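PDB 5MYP: aldehyde dehydrogenase from Trypanosoma brucei, which probably oxidises aldehydes to carboxylic acids with NAD+ as electron acceptor. Local coordinates for residues Glu327-Gly338 with Thr350-Val361; His62-Glu71 with Leu308-Val317. All coordinates share one frame; numbering follows the deposited sequence. Where two conformers were deposited one is given.

Contact 1 of 2, residues Glu327-Gly338 with Thr350-Val361; sequences EFMKGGKVAVGG and TILTNIDPTHPV. Unlike the reference sequence in segment 350-361: Asn354 (reference Asp).
His359 places CG opposite its backbone N (chi1 -173°), which lays the imidazole flat over Gly331. Phe328 keeps CG beside its own N (chi1 -75°), and its ring packs against Pro360 and Val361. Gly331 CA lies over the centre of the imidazole as a CH-pi contact, 3.4 Å from His359 CD2. Gly331 has no side chain, so the ring can come this near. Pro360 CD covers the opposite face. The rotation of the ring is fixed by Val361 N, which donates to His359 ND1 at 3.0 Å and 175°. Val361 CA sits over one face of the Phe328 ring, off centre, as a CH-pi contact, and Val361 CG2 touches Phe328 CB at 3.6 Å. Gly331 O accepts from Asp356 N at 3.3 Å.

Beyond the glycines two short strands pair. Lys333 N donates to Thr353 O at 2.8 Å, and Thr353 N returns a bond to Lys333 O. Ala335 N reaches Ile351 O at 2.9 Å, and Val336 N adds a weak bond to the same oxygen. Val336 CG2 and Ile351 CD1 lie alongside at 3.6 Å, on the face covered by helix 272-287. Thr350 OG1 accepts from Gly338 N at 2.9 Å and also bonds to Ala348 O. Ala335 and Val336 opposite Ile351 form a classic beta bulge. Here strand 333-336 pairs antiparallel with strand 346-353, which runs parallel to strand 370-376 in the mixed sheet of the aldehyde dehydrogenase catalytic domain.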
# COMPACT_ATOMS: atom_id res chain seq x y z
N GLU A 327 -30.00 -20.79 10.31
CA GLU A 327 -29.47 -22.06 9.79
C GLU A 327 -28.12 -22.45 10.41
O GLU A 327 -27.83 -23.64 10.54
CB GLU A 327 -29.34 -22.05 8.25
CG GLU A 327 -30.66 -22.13 7.49
CD GLU A 327 -31.47 -23.36 7.84
OE1 GLU A 327 -32.61 -23.19 8.32
OE2 GLU A 327 -30.97 -24.50 7.66
N PHE A 328 -27.30 -21.46 10.77
CA PHE A 328 -26.03 -21.71 11.48
C PHE A 328 -26.19 -22.43 12.82
O PHE A 328 -25.27 -23.13 13.24
CB PHE A 328 -25.21 -20.42 11.70
CG PHE A 328 -24.52 -19.88 10.46
CD1 PHE A 328 -24.29 -20.65 9.31
CD2 PHE A 328 -24.04 -18.57 10.48
CE1 PHE A 328 -23.63 -20.11 8.21
CE2 PHE A 328 -23.38 -18.04 9.38
CZ PHE A 328 -23.17 -18.81 8.25
N MET A 329 -27.33 -22.26 13.49
CA MET A 329 -27.61 -22.97 14.74
C MET A 329 -27.66 -24.50 14.58
O MET A 329 -27.49 -25.23 15.57
CB MET A 329 -28.92 -22.49 15.38
CG MET A 329 -28.88 -21.05 15.87
SD MET A 329 -30.39 -20.56 16.72
CE MET A 329 -30.18 -18.78 16.80
N LYS A 330 -27.87 -24.99 13.36
CA LYS A 330 -27.89 -26.43 13.06
C LYS A 330 -26.50 -27.07 13.10
O LYS A 330 -26.39 -28.29 13.25
CB LYS A 330 -28.51 -26.69 11.68
CG LYS A 330 -29.89 -26.09 11.43
CD LYS A 330 -30.95 -26.65 12.35
CE LYS A 330 -32.31 -26.02 12.08
NZ LYS A 330 -32.74 -26.16 10.65
N GLY A 331 -25.45 -26.27 12.96
CA GLY A 331 -24.07 -26.77 12.98
C GLY A 331 -23.49 -27.14 14.34
O GLY A 331 -22.33 -27.53 14.41
N GLY A 332 -24.27 -26.99 15.41
CA GLY A 332 -23.89 -27.50 16.73
C GLY A 332 -25.05 -27.57 17.70
O GLY A 332 -26.20 -27.35 17.33
N LYS A 333 -24.74 -27.90 18.95
CA LYS A 333 -25.72 -27.94 20.03
C LYS A 333 -25.93 -26.52 20.56
O LYS A 333 -24.96 -25.86 20.94
CB LYS A 333 -25.22 -28.84 21.16
CG LYS A 333 -26.21 -29.07 22.30
CD LYS A 333 -25.61 -29.96 23.38
CE LYS A 333 -26.67 -30.51 24.32
NZ LYS A 333 -27.38 -29.45 25.08
N VAL A 334 -27.18 -26.06 20.60
CA VAL A 334 -27.50 -24.78 21.23
C VAL A 334 -27.35 -24.95 22.74
O VAL A 334 -28.25 -25.47 23.40
CB VAL A 334 -28.92 -24.28 20.87
CG1 VAL A 334 -29.28 -23.02 21.65
CG2 VAL A 334 -29.03 -24.02 19.37
N ALA A 335 -26.19 -24.56 23.26
CA ALA A 335 -25.90 -24.65 24.69
C ALA A 335 -26.54 -23.50 25.47
O ALA A 335 -27.03 -23.70 26.58
CB ALA A 335 -24.39 -24.66 24.93
N VAL A 336 -26.50 -22.30 24.89
CA VAL A 336 -27.12 -21.11 25.49
C VAL A 336 -27.88 -20.34 24.40
O VAL A 336 -27.36 -20.14 23.31
CB VAL A 336 -26.06 -20.17 26.12
CG1 VAL A 336 -26.71 -18.92 26.72
CG2 VAL A 336 -25.26 -20.91 27.19
N GLY A 337 -29.11 -19.95 24.71
CA GLY A 337 -29.86 -19.02 23.87
C GLY A 337 -30.66 -19.66 22.75
O GLY A 337 -31.42 -20.60 22.98
N GLY A 338 -30.50 -19.14 21.53
CA GLY A 338 -31.24 -19.61 20.36
C GLY A 338 -32.60 -18.96 20.17
O GLY A 338 -33.35 -19.35 19.27
N THR A 350 -26.24 -16.51 20.93
CA THR A 350 -26.43 -17.95 20.98
C THR A 350 -25.07 -18.64 20.97
O THR A 350 -24.27 -18.41 20.06
CB THR A 350 -27.28 -18.41 19.79
OG1 THR A 350 -28.57 -17.80 19.87
CG2 THR A 350 -27.43 -19.93 19.76
N ILE A 351 -24.82 -19.46 21.99
CA ILE A 351 -23.56 -20.19 22.13
C ILE A 351 -23.76 -21.61 21.63
O ILE A 351 -24.64 -22.34 22.12
CB ILE A 351 -23.09 -20.24 23.60
CG1 ILE A 351 -23.03 -18.82 24.21
CG2 ILE A 351 -21.74 -20.94 23.71
CD1 ILE A 351 -22.72 -18.79 25.68
N LEU A 352 -22.95 -22.01 20.64
CA LEU A 352 -23.00 -23.36 20.09
C LEU A 352 -21.81 -24.16 20.60
O LEU A 352 -20.68 -23.66 20.60
CB LEU A 352 -22.95 -23.33 18.56
CG LEU A 352 -24.06 -22.63 17.78
CD1 LEU A 352 -23.81 -22.83 16.29
CD2 LEU A 352 -25.44 -23.14 18.17
N THR A 353 -22.07 -25.41 21.01
CA THR A 353 -21.02 -26.36 21.37
C THR A 353 -21.13 -27.59 20.47
O THR A 353 -22.07 -27.70 19.67
CB THR A 353 -21.14 -26.79 22.84
OG1 THR A 353 -22.43 -27.36 23.07
CG2 THR A 353 -20.94 -25.59 23.77
N ASN A 354 -20.17 -28.51 20.59
CA ASN A 354 -20.14 -29.75 19.81
C ASN A 354 -20.26 -29.45 18.31
O ASN A 354 -21.11 -30.00 17.61
CB ASN A 354 -21.25 -30.71 20.27
CG ASN A 354 -21.19 -31.02 21.75
OD1 ASN A 354 -20.17 -30.78 22.41
ND2 ASN A 354 -22.27 -31.57 22.29
N ILE A 355 -19.41 -28.55 17.85
CA ILE A 355 -19.47 -28.04 16.48
C ILE A 355 -18.88 -29.05 15.50
O ILE A 355 -17.92 -29.75 15.82
CB ILE A 355 -18.75 -26.66 16.35
CG1 ILE A 355 -19.76 -25.53 16.56
CG2 ILE A 355 -18.10 -26.43 15.00
CD1 ILE A 355 -20.30 -25.44 17.96
N ASP A 356 -19.48 -29.11 14.32
CA ASP A 356 -18.87 -29.72 13.14
C ASP A 356 -18.02 -28.63 12.47
O ASP A 356 -18.59 -27.69 11.91
CB ASP A 356 -19.96 -30.23 12.20
CG ASP A 356 -19.41 -30.80 10.90
OD1 ASP A 356 -18.22 -31.18 10.84
OD2 ASP A 356 -20.19 -30.88 9.93
N PRO A 357 -16.67 -28.73 12.53
CA PRO A 357 -15.82 -27.68 11.94
C PRO A 357 -16.01 -27.43 10.43
O PRO A 357 -15.71 -26.33 9.95
CB PRO A 357 -14.39 -28.17 12.22
CG PRO A 357 -14.52 -29.15 13.33
CD PRO A 357 -15.84 -29.81 13.12
N THR A 358 -16.48 -28.45 9.70
CA THR A 358 -16.77 -28.33 8.27
C THR A 358 -18.11 -27.64 7.95
O THR A 358 -18.33 -27.28 6.79
CB THR A 358 -16.76 -29.71 7.58
OG1 THR A 358 -17.82 -30.52 8.11
CG2 THR A 358 -15.42 -30.42 7.78
N HIS A 359 -18.99 -27.50 8.94
CA HIS A 359 -20.27 -26.80 8.76
C HIS A 359 -20.02 -25.33 8.40
O HIS A 359 -19.06 -24.74 8.91
CB HIS A 359 -21.14 -26.90 10.02
CG HIS A 359 -22.53 -26.35 9.86
ND1 HIS A 359 -22.81 -25.00 9.94
CD2 HIS A 359 -23.72 -26.96 9.62
CE1 HIS A 359 -24.10 -24.80 9.75
NE2 HIS A 359 -24.68 -25.98 9.56
N PRO A 360 -20.87 -24.74 7.53
CA PRO A 360 -20.78 -23.31 7.18
C PRO A 360 -20.56 -22.30 8.34
O PRO A 360 -19.90 -21.29 8.12
CB PRO A 360 -22.12 -23.05 6.50
CG PRO A 360 -22.42 -24.33 5.80
CD PRO A 360 -21.82 -25.44 6.63
N VAL A 361 -21.08 -22.59 9.53
CA VAL A 361 -20.90 -21.73 10.71
C VAL A 361 -19.43 -21.58 11.13
O VAL A 361 -19.05 -20.55 11.71
CB VAL A 361 -21.76 -22.21 11.92
CG1 VAL A 361 -21.20 -23.49 12.54
CG2 VAL A 361 -21.88 -21.11 12.98

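Contact 2 of 2, residues His62-Glu71 with Leu308-Val317; sequences HRDRRRHRDE and LEESDYPRIV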
# COMPACT_ATOMS: atom_id res chain seq x y z
N HIS A 62 -30.41 4.65 15.02
CA HIS A 62 -31.42 3.82 15.68
C HIS A 62 -32.48 3.30 14.69
O HIS A 62 -32.89 2.14 14.78
CB HIS A 62 -32.12 4.59 16.81
CG HIS A 62 -33.19 3.80 17.47
ND1 HIS A 62 -32.94 2.92 18.51
CD2 HIS A 62 -34.52 3.70 17.22
CE1 HIS A 62 -34.06 2.34 18.88
NE2 HIS A 62 -35.04 2.80 18.11
N ARG A 63 -32.92 4.15 13.78
CA ARG A 63 -33.89 3.74 12.76
C ARG A 63 -33.31 2.63 11.86
O ARG A 63 -33.99 1.65 11.57
CB ARG A 63 -34.33 4.94 11.92
CG ARG A 63 -35.54 4.68 11.03
CD ARG A 63 -35.99 5.98 10.38
NE ARG A 63 -37.07 5.78 9.42
CZ ARG A 63 -37.60 6.75 8.66
NH1 ARG A 63 -38.58 6.45 7.81
NH2 ARG A 63 -37.16 8.01 8.75
N ASP A 64 -32.06 2.80 11.44
CA ASP A 64 -31.38 1.82 10.59
C ASP A 64 -31.01 0.51 11.30
O ASP A 64 -31.26 -0.57 10.76
CB ASP A 64 -30.09 2.41 9.98
CG ASP A 64 -30.36 3.51 8.96
OD1 ASP A 64 -31.41 3.48 8.28
OD2 ASP A 64 -29.50 4.40 8.82
N ARG A 65 -30.41 0.62 12.48
CA ARG A 65 -29.80 -0.53 13.19
C ARG A 65 -30.56 -1.02 14.42
O ARG A 65 -30.26 -2.11 14.92
CB ARG A 65 -28.38 -0.16 13.61
CG ARG A 65 -27.45 0.22 12.46
CD ARG A 65 -26.81 -1.00 11.81
NE ARG A 65 -27.79 -1.93 11.28
CZ ARG A 65 -28.20 -3.03 11.91
NH1 ARG A 65 -29.10 -3.80 11.36
NH2 ARG A 65 -27.70 -3.34 13.10
N ARG A 66 -31.53 -0.25 14.90
CA ARG A 66 -32.14 -0.44 16.25
C ARG A 66 -31.07 -0.46 17.36
O ARG A 66 -31.22 -1.15 18.38
CB ARG A 66 -33.03 -1.68 16.31
CG ARG A 66 -34.09 -1.61 17.41
CD ARG A 66 -35.07 -2.77 17.33
NE ARG A 66 -34.39 -4.05 17.56
CZ ARG A 66 -34.78 -5.23 17.07
NH1 ARG A 66 -35.85 -5.35 16.30
NH2 ARG A 66 -34.06 -6.31 17.36
N ARG A 67 -30.01 0.32 17.15
CA ARG A 67 -28.91 0.43 18.09
C ARG A 67 -29.26 1.54 19.08
O ARG A 67 -29.73 2.61 18.67
CB ARG A 67 -27.62 0.72 17.32
CG ARG A 67 -26.37 0.78 18.17
CD ARG A 67 -25.20 0.03 17.53
NE ARG A 67 -25.01 0.26 16.10
CZ ARG A 67 -24.51 1.37 15.57
NH1 ARG A 67 -24.18 2.39 16.34
NH2 ARG A 67 -24.35 1.46 14.25
N HIS A 68 -29.05 1.28 20.37
CA HIS A 68 -29.36 2.26 21.43
C HIS A 68 -28.43 3.47 21.33
O HIS A 68 -27.26 3.33 20.95
CB HIS A 68 -29.22 1.60 22.81
CG HIS A 68 -29.84 2.39 23.92
ND1 HIS A 68 -29.21 3.44 24.54
CD2 HIS A 68 -31.04 2.25 24.55
CE1 HIS A 68 -29.99 3.93 25.49
NE2 HIS A 68 -31.10 3.22 25.52
N ARG A 69 -28.97 4.65 21.65
CA ARG A 69 -28.23 5.92 21.60
C ARG A 69 -26.86 5.86 22.26
O ARG A 69 -25.86 6.32 21.70
CB ARG A 69 -29.06 7.03 22.25
CG ARG A 69 -28.27 8.29 22.59
CD ARG A 69 -29.15 9.31 23.28
NE ARG A 69 -28.34 10.37 23.87
CZ ARG A 69 -27.97 11.50 23.25
NH1 ARG A 69 -28.34 11.76 22.00
NH2 ARG A 69 -27.23 12.39 23.91
N ASP A 70 -26.83 5.32 23.48
CA ASP A 70 -25.59 5.17 24.25
C ASP A 70 -24.57 4.26 23.57
O ASP A 70 -23.37 4.52 23.64
CB ASP A 70 -25.89 4.65 25.67
CG ASP A 70 -26.71 5.64 26.50
OD1 ASP A 70 -26.92 6.79 26.07
OD2 ASP A 70 -27.14 5.24 27.60
N GLU A 71 -25.04 3.19 22.92
CA GLU A 71 -24.16 2.31 22.15
C GLU A 71 -23.55 3.08 20.97
O GLU A 71 -22.35 2.97 20.70
CB GLU A 71 -24.91 1.07 21.65
CG GLU A 71 -23.99 -0.06 21.21
CD GLU A 71 -24.73 -1.36 20.91
OE1 GLU A 71 -25.54 -1.80 21.76
OE2 GLU A 71 -24.50 -1.95 19.84
N LEU A 308 -40.34 -5.65 21.02
CA LEU A 308 -39.00 -5.96 20.51
C LEU A 308 -38.41 -4.82 19.68
O LEU A 308 -37.21 -4.58 19.74
CB LEU A 308 -39.01 -7.26 19.69
CG LEU A 308 -39.29 -8.54 20.49
CD1 LEU A 308 -39.47 -9.72 19.55
CD2 LEU A 308 -38.18 -8.82 21.50
N GLU A 309 -39.25 -4.11 18.93
CA GLU A 309 -38.80 -2.93 18.18
C GLU A 309 -38.46 -1.73 19.08
O GLU A 309 -37.67 -0.88 18.68
CB GLU A 309 -39.81 -2.53 17.09
CG GLU A 309 -39.98 -3.57 15.97
CD GLU A 309 -38.84 -3.63 14.96
OE1 GLU A 309 -37.76 -3.06 15.20
OE2 GLU A 309 -39.02 -4.26 13.90
N GLU A 310 -39.05 -1.70 20.28
CA GLU A 310 -38.70 -0.71 21.32
C GLU A 310 -37.53 -1.13 22.24
O GLU A 310 -37.14 -0.37 23.12
CB GLU A 310 -39.93 -0.39 22.19
CG GLU A 310 -41.02 0.39 21.46
CD GLU A 310 -42.30 0.52 22.27
OE1 GLU A 310 -42.33 0.12 23.46
OE2 GLU A 310 -43.30 1.03 21.72
N SER A 311 -36.95 -2.31 22.00
CA SER A 311 -35.90 -2.85 22.87
C SER A 311 -34.55 -2.16 22.65
O SER A 311 -34.37 -1.39 21.70
CB SER A 311 -35.75 -4.36 22.66
OG SER A 311 -35.09 -4.66 21.44
N ASP A 312 -33.60 -2.47 23.54
CA ASP A 312 -32.24 -1.94 23.47
C ASP A 312 -31.28 -2.83 22.66
O ASP A 312 -30.07 -2.57 22.63
CB ASP A 312 -31.67 -1.79 24.89
CG ASP A 312 -32.49 -0.85 25.76
OD1 ASP A 312 -33.38 -0.14 25.24
OD2 ASP A 312 -32.23 -0.81 26.98
N TYR A 313 -31.82 -3.86 22.00
CA TYR A 313 -31.01 -4.86 21.31
C TYR A 313 -31.11 -4.68 19.78
O TYR A 313 -32.22 -4.66 19.25
CB TYR A 313 -31.46 -6.26 21.71
CG TYR A 313 -30.58 -7.35 21.13
CD1 TYR A 313 -29.29 -7.55 21.60
CD2 TYR A 313 -31.04 -8.17 20.11
CE1 TYR A 313 -28.48 -8.55 21.08
CE2 TYR A 313 -30.25 -9.17 19.58
CZ TYR A 313 -28.97 -9.36 20.06
OH TYR A 313 -28.17 -10.34 19.54
N PRO A 314 -29.96 -4.56 19.08
CA PRO A 314 -30.00 -4.27 17.64
C PRO A 314 -30.59 -5.37 16.76
O PRO A 314 -30.68 -6.53 17.16
CB PRO A 314 -28.53 -4.03 17.28
CG PRO A 314 -27.90 -3.64 18.56
CD PRO A 314 -28.58 -4.48 19.60
N ARG A 315 -30.96 -4.97 15.55
CA ARG A 315 -31.64 -5.81 14.59
C ARG A 315 -30.62 -6.41 13.61
O ARG A 315 -29.58 -5.81 13.35
CB ARG A 315 -32.69 -4.95 13.85
CG ARG A 315 -32.23 -4.09 12.68
CD ARG A 315 -33.37 -3.84 11.71
NE ARG A 315 -34.55 -3.31 12.39
CZ ARG A 315 -34.74 -2.04 12.76
NH1 ARG A 315 -33.80 -1.10 12.57
NH2 ARG A 315 -35.86 -1.69 13.38
N ILE A 316 -30.95 -7.58 13.08
CA ILE A 316 -30.21 -8.16 11.95
C ILE A 316 -30.56 -7.31 10.72
O ILE A 316 -31.68 -6.83 10.59
CB ILE A 316 -30.54 -9.66 11.73
CG1 ILE A 316 -30.29 -10.48 13.00
CG2 ILE A 316 -29.73 -10.22 10.56
CD1 ILE A 316 -28.92 -10.32 13.62
N VAL A 317 -29.58 -7.12 9.84
CA VAL A 317 -29.71 -6.18 8.70
C VAL A 317 -30.93 -6.44 7.80
O VAL A 317 -31.61 -5.49 7.41
CB VAL A 317 -28.41 -6.13 7.86
CG1 VAL A 317 -28.13 -7.44 7.14
CG2 VAL A 317 -28.43 -4.96 6.88
O HOH W 1 -35.32 1.04 14.62
O HOH W 2 -32.25 0.12 20.61
O HOH W 3 -28.14 -1.20 21.18
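His62, Arg63 and Asp64 turn their carbonyl oxygens to Arg315 at the C-terminal end of helix 54-65. Water 1 joins His62 O to Arg315 NH2. Arg63 O and Asp64 O accept weak bonds from Arg315 NH1. Arg315 also belongs to a salt-bridge network with Arg66 and Glu309, and its charge would suit the helix end.

Arg65 O accepts from Arg315 N at 3.0 Å. Arg65 was modelled in two conformers. In one of them NH1 and NH2 both grip Arg315 O end-on, with NH1 at 2.9 Å.

Arg66 leaves the helix with positive phi. Its side chain runs extended and then bends at chi3 (64°). This sets NE 2.8 Å from Tyr313 O, and NH2 bonds to the same oxygen. Leu308 O lies over one face of the guanidinium and Arg315 CB over the other. Arg66 NH1 meets Glu309 OE1 at 3.2 Å from above the carboxylate plane. Arg315 NH2 reaches Glu309 OE1 at 3.0 Å on the syn side, nearer the plane and on its other side. Thr344 O and Thr346 OG1 take further Arg66 hydrogens.

His68 N-caps the next helix, with ND1 accepting from Asp70 N. Its CD2 edge lies 3.4 Å from Asp312 OD1, and its ring stacks on Tyr477 of the second subunit. Glu71 OE1 bonds to the hydroxyl of that tyrosine. It also accepts from water 3, which donates to Asp312 O at 2.8 Å and accepts from His68 N.

The two contacts have centres about 25 Å apart, and their nearest atoms are about 7 Å apart, so they do not touch. Along the chain contact 2 comes first. Its second segment, 308-317, leads into helix 319-328, and the end of that helix begins contact 1. Strand 346-353 also joins them in space. Tyr313 and Ile316 of contact 2 pack on its early part, and its last residues pair in contact 1. Contact 1 is local: it joins the end of helix 319-328 and strand 333-336 to strand 346-353 and the loop that follows. Contact 2 is long-range. It ties the N-terminal helices to the loop after helix 304-309, and reaches the second subunit.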